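Local structure of signal peptidase I (Enterococcus faecalis, 4ME8) at residues A[52-57]-A[64-69]; A[61-64]-A[69-72]; A[92-95]-A[99-102]. The protein probably cleaves hydrophobic N-terminal signal or leader sequences from secreted proteins, as a serine endopeptidase of the S26 family. One frame throughout, in Å; residues are numbered along the deposited sequence.

Interaction 1. Residues A[52-57]-A[64-69]; sequences PGETVE and YINGVS
E57 and Y64 form an antiparallel hydrogen-bonded pair, their backbones joined both ways: Y64 N donates a hydrogen bond to E57 O over 2.7 Å and E57 N one to Y64 O over 2.8 Å. The neighbouring V56-I65 pair is of the non-hydrogen-bonded kind, and there CA-H groups touch the carbonyls instead, I65 CA lying 3.3 Å from T55 O. Past the end of the regular strand, N66 continues the exchange with T55. Its N donates to T55 O, while its side-chain OD1 stands in for a backbone carbonyl and accepts from T55 N at 2.9 Å, the N-H pointing fairly straight (161°). N66 CG lies anti to its own carbonyl carbon (chi1 -72°), which swings the amide over to the other segment. A water bound to T55 OG1 at 2.7 Å and to G67 N ties the threonine to the type I' turn I65-V68. Apolar contacts lie on the V56-I65 face, where the two side chains run alongside each other and V56 CG2 meets I65 CD1 at 3.7 Å. I65 CG2 rests against the carboxylate end of E54, itself held by a salt bridge to R29 and by L51 N. In the four-stranded antiparallel sheet the two strands are the inner ones: 68-70 flanks 62-65, and 92-93 flanks 56-59, with F92 of that strand and L94 just beyond it touching V56.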
loop_
_atom_site.group_PDB
_atom_site.type_symbol
_atom_site.label_atom_id
_atom_site.label_comp_id
_atom_site.label_asym_id
_atom_site.label_seq_id
_atom_site.Cartn_x
_atom_site.Cartn_y
_atom_site.Cartn_z
ATOM N N PRO A 52 4.813 10.435 0.961
ATOM C CA PRO A 52 4.430 11.660 1.686
ATOM C C PRO A 52 3.717 12.722 0.834
ATOM O O PRO A 52 4.186 13.083 -0.253
ATOM C CB PRO A 52 5.770 12.216 2.172
ATOM C CG PRO A 52 6.662 11.022 2.297
ATOM C CD PRO A 52 6.194 10.016 1.280
ATOM N N GLY A 53 2.592 13.215 1.335
ATOM C CA GLY A 53 1.874 14.305 0.677
ATOM C C GLY A 53 0.740 13.852 -0.220
ATOM O O GLY A 53 -0.169 14.633 -0.507
ATOM N N GLU A 54 0.772 12.586 -0.623
ATOM C CA GLU A 54 -0.171 12.054 -1.601
ATOM C C GLU A 54 -1.491 11.559 -0.996
ATOM O O GLU A 54 -1.531 11.035 0.119
ATOM C CB GLU A 54 0.488 10.921 -2.383
ATOM C CG GLU A 54 1.646 11.392 -3.268
ATOM C CD GLU A 54 2.490 10.252 -3.823
ATOM O OE1 GLU A 54 2.265 9.087 -3.421
ATOM O OE2 GLU A 54 3.391 10.514 -4.657
ATOM N N THR A 55 -2.574 11.733 -1.754
ATOM C CA THR A 55 -3.826 11.040 -1.464
ATOM C C THR A 55 -3.782 9.652 -2.125
ATOM O O THR A 55 -3.188 9.485 -3.201
ATOM C CB THR A 55 -5.060 11.817 -1.974
ATOM O OG1 THR A 55 -5.072 11.817 -3.404
ATOM C CG2 THR A 55 -5.066 13.261 -1.454
ATOM N N VAL A 56 -4.383 8.662 -1.467
ATOM C CA VAL A 56 -4.489 7.310 -2.007
ATOM C C VAL A 56 -5.939 6.886 -2.014
ATOM O O VAL A 56 -6.624 6.974 -0.994
ATOM C CB VAL A 56 -3.689 6.285 -1.178
ATOM C CG1 VAL A 56 -3.908 4.874 -1.723
ATOM C CG2 VAL A 56 -2.208 6.648 -1.175
ATOM N N GLU A 57 -6.407 6.434 -3.168
ATOM C CA GLU A 57 -7.767 5.948 -3.294
ATOM C C GLU A 57 -7.806 4.688 -4.150
ATOM O O GLU A 57 -7.092 4.571 -5.144
ATOM C CB GLU A 57 -8.700 7.032 -3.872
ATOM C CG GLU A 57 -10.108 6.524 -4.189
ATOM C CD GLU A 57 -11.163 7.620 -4.363
ATOM O OE1 GLU A 57 -10.822 8.786 -4.659
ATOM O OE2 GLU A 57 -12.363 7.301 -4.214
ATOM N N TYR A 64 -5.745 5.073 -7.401
ATOM C CA TYR A 64 -5.663 6.503 -7.643
ATOM C C TYR A 64 -4.704 7.147 -6.627
ATOM O O TYR A 64 -4.910 7.039 -5.424
ATOM C CB TYR A 64 -7.060 7.129 -7.520
ATOM C CG TYR A 64 -8.019 6.731 -8.628
ATOM C CD1 TYR A 64 -8.736 5.542 -8.560
ATOM C CD2 TYR A 64 -8.211 7.547 -9.740
ATOM C CE1 TYR A 64 -9.611 5.171 -9.567
ATOM C CE2 TYR A 64 -9.086 7.187 -10.751
ATOM C CZ TYR A 64 -9.784 5.997 -10.656
ATOM O OH TYR A 64 -10.646 5.633 -11.650
ATOM N N ILE A 65 -3.650 7.791 -7.126
ATOM C CA ILE A 65 -2.733 8.582 -6.311
ATOM C C ILE A 65 -2.865 10.029 -6.751
ATOM O O ILE A 65 -2.594 10.351 -7.910
ATOM C CB ILE A 65 -1.273 8.142 -6.512
ATOM C CG1 ILE A 65 -1.074 6.675 -6.113
ATOM C CG2 ILE A 65 -0.321 9.030 -5.719
ATOM C CD1 ILE A 65 -1.016 6.420 -4.630
ATOM N N ASN A 66 -3.283 10.901 -5.839
ATOM C CA ASN A 66 -3.572 12.297 -6.180
ATOM C C ASN A 66 -4.537 12.352 -7.356
ATOM O O ASN A 66 -4.401 13.188 -8.247
ATOM C CB ASN A 66 -2.285 13.085 -6.481
ATOM C CG ASN A 66 -1.456 13.362 -5.238
ATOM O OD1 ASN A 66 -1.920 13.204 -4.115
ATOM N ND2 ASN A 66 -0.223 13.791 -5.437
ATOM N N GLY A 67 -5.523 11.455 -7.346
ATOM C CA GLY A 67 -6.533 11.388 -8.407
ATOM C C GLY A 67 -6.033 10.855 -9.743
ATOM O O GLY A 67 -6.765 10.893 -10.733
ATOM N N VAL A 68 -4.798 10.347 -9.774
ATOM C CA VAL A 68 -4.197 9.850 -11.005
ATOM C C VAL A 68 -4.257 8.330 -11.006
ATOM O O VAL A 68 -3.707 7.668 -10.127
ATOM C CB VAL A 68 -2.733 10.330 -11.169
ATOM C CG1 VAL A 68 -2.089 9.712 -12.406
ATOM C CG2 VAL A 68 -2.686 11.851 -11.230
ATOM N N SER A 69 -4.938 7.795 -12.008
ATOM C CA SER A 69 -5.100 6.367 -12.185
ATOM C C SER A 69 -3.754 5.711 -12.541
ATOM O O SER A 69 -3.042 6.186 -13.425
ATOM C CB SER A 69 -6.122 6.127 -13.304
ATOM O OG SER A 69 -6.421 4.758 -13.416
HETATM O O HOH W 1 -5.996 9.714 -4.786
#

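Interaction 2. Residues A[61-64]-A[69-72]; sequences DTLY and SLSE
E72 OE1 is gripped by two hydrogen-bond partners, the hydroxyl of Y58 and a water at 2.6 Å, and it also lies 3.6 Å from L63 CB. The same water donates to L70 O at 2.7 Å and accepts from L63 N at 3.0 Å, so it links the backbones of both segments to the glutamate. L63 N and L70 O are themselves 4.1 Å apart, and the water bridges this wider gap. One direct bond joins the two strands: L70 N donates to L63 O over 2.9 Å, approaching almost head-on to the oxygen (C=O...N 163°). E72 reaches back to L63 because CG is anti to the carbonyl carbon (chi1 -67°) and the chain is extended from there; it crosses the leucine at about a right angle. Its second oxygen, OE2, is fixed by a salt bridge to R117. E72, in the loop that follows strand 68-70, has its side chain about 11 Å from that of K46, a predicted active-site residue. L63 CD2 lies near L70 CB, and the L63 side chain also packs on Y58, F30 and I49. On the opposite face S69 CB lies near Y64 CE2, and S69 OG is 3.3 Å from the methyl T62 CG2. The two strands form a beta hairpin with a two-residue loop, N66-G67, in the type I' turn I65-V68, and Asn-Gly is a sequence well suited to that turn.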
loop_
_atom_site.group_PDB
_atom_site.type_symbol
_atom_site.label_atom_id
_atom_site.label_comp_id
_atom_site.label_asym_id
_atom_site.label_seq_id
_atom_site.Cartn_x
_atom_site.Cartn_y
_atom_site.Cartn_z
ATOM N N ASP A 61 -11.535 -1.149 -7.992
ATOM C CA ASP A 61 -10.329 -1.964 -8.106
ATOM C C ASP A 61 -9.161 -1.267 -8.823
ATOM O O ASP A 61 -8.192 -1.928 -9.216
ATOM C CB ASP A 61 -10.645 -3.305 -8.781
ATOM C CG ASP A 61 -9.952 -4.470 -8.111
ATOM O OD1 ASP A 61 -9.639 -4.360 -6.911
ATOM O OD2 ASP A 61 -9.741 -5.506 -8.773
ATOM N N THR A 62 -9.242 0.059 -8.959
ATOM C CA THR A 62 -8.206 0.842 -9.618
ATOM C C THR A 62 -7.542 1.766 -8.601
ATOM O O THR A 62 -8.224 2.392 -7.789
ATOM C CB THR A 62 -8.790 1.680 -10.774
ATOM O OG1 THR A 62 -9.500 0.826 -11.685
ATOM C CG2 THR A 62 -7.689 2.419 -11.522
ATOM N N LEU A 63 -6.211 1.828 -8.654
ATOM C CA LEU A 63 -5.416 2.700 -7.785
ATOM C C LEU A 63 -5.378 4.149 -8.286
ATOM O O LEU A 63 -5.000 4.408 -9.426
ATOM C CB LEU A 63 -3.977 2.184 -7.702
ATOM C CG LEU A 63 -2.945 3.067 -6.998
ATOM C CD1 LEU A 63 -3.356 3.380 -5.559
ATOM C CD2 LEU A 63 -1.576 2.398 -7.044
ATOM N N TYR A 64 -5.745 5.073 -7.401
ATOM C CA TYR A 64 -5.663 6.503 -7.643
ATOM C C TYR A 64 -4.704 7.147 -6.627
ATOM O O TYR A 64 -4.910 7.039 -5.424
ATOM C CB TYR A 64 -7.060 7.129 -7.520
ATOM C CG TYR A 64 -8.019 6.731 -8.628
ATOM C CD1 TYR A 64 -8.736 5.542 -8.560
ATOM C CD2 TYR A 64 -8.211 7.547 -9.740
ATOM C CE1 TYR A 64 -9.611 5.171 -9.567
ATOM C CE2 TYR A 64 -9.086 7.187 -10.751
ATOM C CZ TYR A 64 -9.784 5.997 -10.656
ATOM O OH TYR A 64 -10.646 5.633 -11.650
ATOM N N SER A 69 -4.938 7.795 -12.008
ATOM C CA SER A 69 -5.100 6.367 -12.185
ATOM C C SER A 69 -3.754 5.711 -12.541
ATOM O O SER A 69 -3.042 6.186 -13.425
ATOM C CB SER A 69 -6.122 6.127 -13.304
ATOM O OG SER A 69 -6.421 4.758 -13.416
ATOM N N LEU A 70 -3.420 4.623 -11.849
ATOM C CA LEU A 70 -2.171 3.897 -12.072
ATOM C C LEU A 70 -2.442 2.412 -12.234
ATOM O O LEU A 70 -3.128 1.815 -11.408
ATOM C CB LEU A 70 -1.248 4.090 -10.869
ATOM C CG LEU A 70 -0.682 5.506 -10.702
ATOM C CD1 LEU A 70 0.073 5.639 -9.389
ATOM C CD2 LEU A 70 0.215 5.852 -11.888
ATOM N N SER A 71 -1.892 1.805 -13.278
ATOM C CA SER A 71 -2.032 0.361 -13.453
ATOM C C SER A 71 -1.162 -0.427 -12.466
ATOM O O SER A 71 -0.231 0.110 -11.858
ATOM C CB SER A 71 -1.753 -0.059 -14.901
ATOM O OG SER A 71 -0.749 0.734 -15.495
ATOM N N GLU A 72 -1.511 -1.699 -12.291
ATOM C CA GLU A 72 -0.776 -2.626 -11.437
ATOM C C GLU A 72 -0.708 -3.984 -12.140
ATOM O O GLU A 72 -1.471 -4.896 -11.836
ATOM C CB GLU A 72 -1.467 -2.754 -10.072
ATOM C CG GLU A 72 -1.427 -1.477 -9.233
ATOM C CD GLU A 72 -2.265 -1.556 -7.968
ATOM O OE1 GLU A 72 -3.492 -1.335 -8.055
ATOM O OE2 GLU A 72 -1.698 -1.811 -6.876
HETATM O O HOH W 2 -4.524 -0.175 -10.134
#

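Interaction 3. Residues A[92-95]-A[99-102]; sequences FTLE and ATQS. With EDO (1,2-ethanediol), chain C.
T100 directs its side chain at L94, and its contacts can be followed outward from the backbone. CB stands 3.5 Å from L94 O, already close to the oxygen that the next atom engages. From CB the hydroxyl turns into the position between the backbone N and the carbonyl carbon (chi1 55°), which aims OG1 at the same carbonyl: OG1 donates to L94 O over a short 2.6 Å, and a further, weak hydrogen bond runs to L97 O. The side chain as a whole also lies against F111 and F128. L94 O accepts a second hydrogen bond, from S102 N at 3.0 Å. The two donors come to it from opposite faces of the carbonyl plane, the hydroxyl tilted 24° from it and S102 N well above it, 50° out. Q101 lies between these donors in the sequence and has a positive phi, so the chain turns there and brings S102 N back to the same oxygen. S102 O lies against L94 CB, at 3.0 Å, and beside E95 CG, while S102 OG is hydrogen-bonded to T104 O. Beyond CB the L94 side chain runs into a buried apolar setting of V56, V105, F111 and F128. Just outside the contact, A99 N donates to O2 of a 1,2-ethanediol at 3.2 Å, a molecule probably taken from the crystallisation liquor. Between the two segments the binding is therefore polar and centred on one backbone oxygen: a threonine hydroxyl and a peptide N-H clasp L94 O and pin the loop after strand 92-93 back onto its end.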
loop_
_atom_site.group_PDB
_atom_site.type_symbol
_atom_site.label_atom_id
_atom_site.label_comp_id
_atom_site.label_asym_id
_atom_site.label_seq_id
_atom_site.Cartn_x
_atom_site.Cartn_y
_atom_site.Cartn_z
ATOM N N PHE A 92 -11.584 2.341 -0.937
ATOM C CA PHE A 92 -11.198 3.137 0.220
ATOM C C PHE A 92 -10.480 4.403 -0.214
ATOM O O PHE A 92 -10.012 4.503 -1.343
ATOM C CB PHE A 92 -10.307 2.337 1.189
ATOM C CG PHE A 92 -8.936 1.992 0.642
ATOM C CD1 PHE A 92 -8.731 0.815 -0.062
ATOM C CD2 PHE A 92 -7.846 2.830 0.864
ATOM C CE1 PHE A 92 -7.474 0.490 -0.555
ATOM C CE2 PHE A 92 -6.591 2.516 0.365
ATOM C CZ PHE A 92 -6.405 1.342 -0.342
ATOM N N THR A 93 -10.465 5.379 0.686
ATOM C CA THR A 93 -9.494 6.458 0.686
ATOM C C THR A 93 -8.738 6.391 2.019
ATOM O O THR A 93 -9.056 5.573 2.883
ATOM C CB THR A 93 -10.155 7.850 0.540
ATOM O OG1 THR A 93 -10.879 8.171 1.727
ATOM C CG2 THR A 93 -11.094 7.901 -0.658
ATOM N N LEU A 94 -7.743 7.255 2.194
ATOM C CA LEU A 94 -7.059 7.362 3.481
ATOM C C LEU A 94 -8.000 7.954 4.550
ATOM O O LEU A 94 -7.724 7.843 5.739
ATOM C CB LEU A 94 -5.769 8.194 3.362
ATOM C CG LEU A 94 -4.678 7.750 2.376
ATOM C CD1 LEU A 94 -3.532 8.753 2.358
ATOM C CD2 LEU A 94 -4.165 6.362 2.715
ATOM N N GLU A 95 -9.098 8.581 4.127
ATOM C CA GLU A 95 -10.136 9.027 5.066
ATOM C C GLU A 95 -11.114 7.910 5.460
ATOM O O GLU A 95 -11.683 7.951 6.544
ATOM C CB GLU A 95 -10.929 10.197 4.484
ATOM C CG GLU A 95 -10.092 11.416 4.126
ATOM C CD GLU A 95 -10.956 12.624 3.797
ATOM O OE1 GLU A 95 -11.912 12.909 4.565
ATOM O OE2 GLU A 95 -10.690 13.283 2.769
ATOM N N ALA A 99 -7.703 2.705 10.190
ATOM C CA ALA A 99 -6.271 2.707 10.487
ATOM C C ALA A 99 -5.484 3.975 10.056
ATOM O O ALA A 99 -4.366 4.193 10.541
ATOM C CB ALA A 99 -5.625 1.460 9.896
ATOM N N THR A 100 -6.034 4.796 9.156
ATOM C CA THR A 100 -5.333 6.016 8.712
ATOM C C THR A 100 -6.040 7.320 9.076
ATOM O O THR A 100 -5.403 8.209 9.636
ATOM C CB THR A 100 -5.053 6.021 7.194
ATOM O OG1 THR A 100 -6.273 5.823 6.469
ATOM C CG2 THR A 100 -4.036 4.932 6.832
ATOM N N GLN A 101 -7.331 7.430 8.741
ATOM C CA GLN A 101 -8.141 8.652 8.973
ATOM C C GLN A 101 -7.382 9.948 8.711
ATOM O O GLN A 101 -7.100 10.718 9.635
ATOM C CB GLN A 101 -8.699 8.667 10.391
ATOM C CG GLN A 101 -9.727 7.585 10.634
ATOM C CD GLN A 101 -10.304 7.642 12.028
ATOM O OE1 GLN A 101 -10.684 8.708 12.523
ATOM N NE2 GLN A 101 -10.377 6.490 12.670
ATOM N N SER A 102 -7.078 10.183 7.439
ATOM C CA SER A 102 -6.145 11.227 7.041
ATOM C C SER A 102 -6.374 11.583 5.568
ATOM O O SER A 102 -6.732 10.714 4.779
ATOM C CB SER A 102 -4.716 10.711 7.269
ATOM O OG SER A 102 -3.744 11.500 6.606
HETATM C C1 EDO C . -10.988 -0.381 7.441
HETATM O O1 EDO C . -11.234 -1.401 6.454
HETATM C C2 EDO C . -10.005 -0.874 8.506
HETATM O O2 EDO C . -8.960 0.090 8.740
#

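How the interactions relate
All three contacts belong to the same small antiparallel sheet or its margin. Interactions 1 and 2 are consecutive hairpins sharing strand 62-65; they meet where I65 CG1 packs on L70 CD1 at 3.6 Å. Interaction 1, partly buried, pairs inner strands with regular backbone bonds and a buried apolar face. Interaction 2 lies at the surface on the edge strand 68-70, and there a water held by a glutamate takes the place of one direct bond. Interaction 3 is also a surface contact but joins loop to loop beyond the opposite edge strand, 92-93; it reaches interaction 1 through L94 and F92, while its centre is about 17 Å from that of interaction 2.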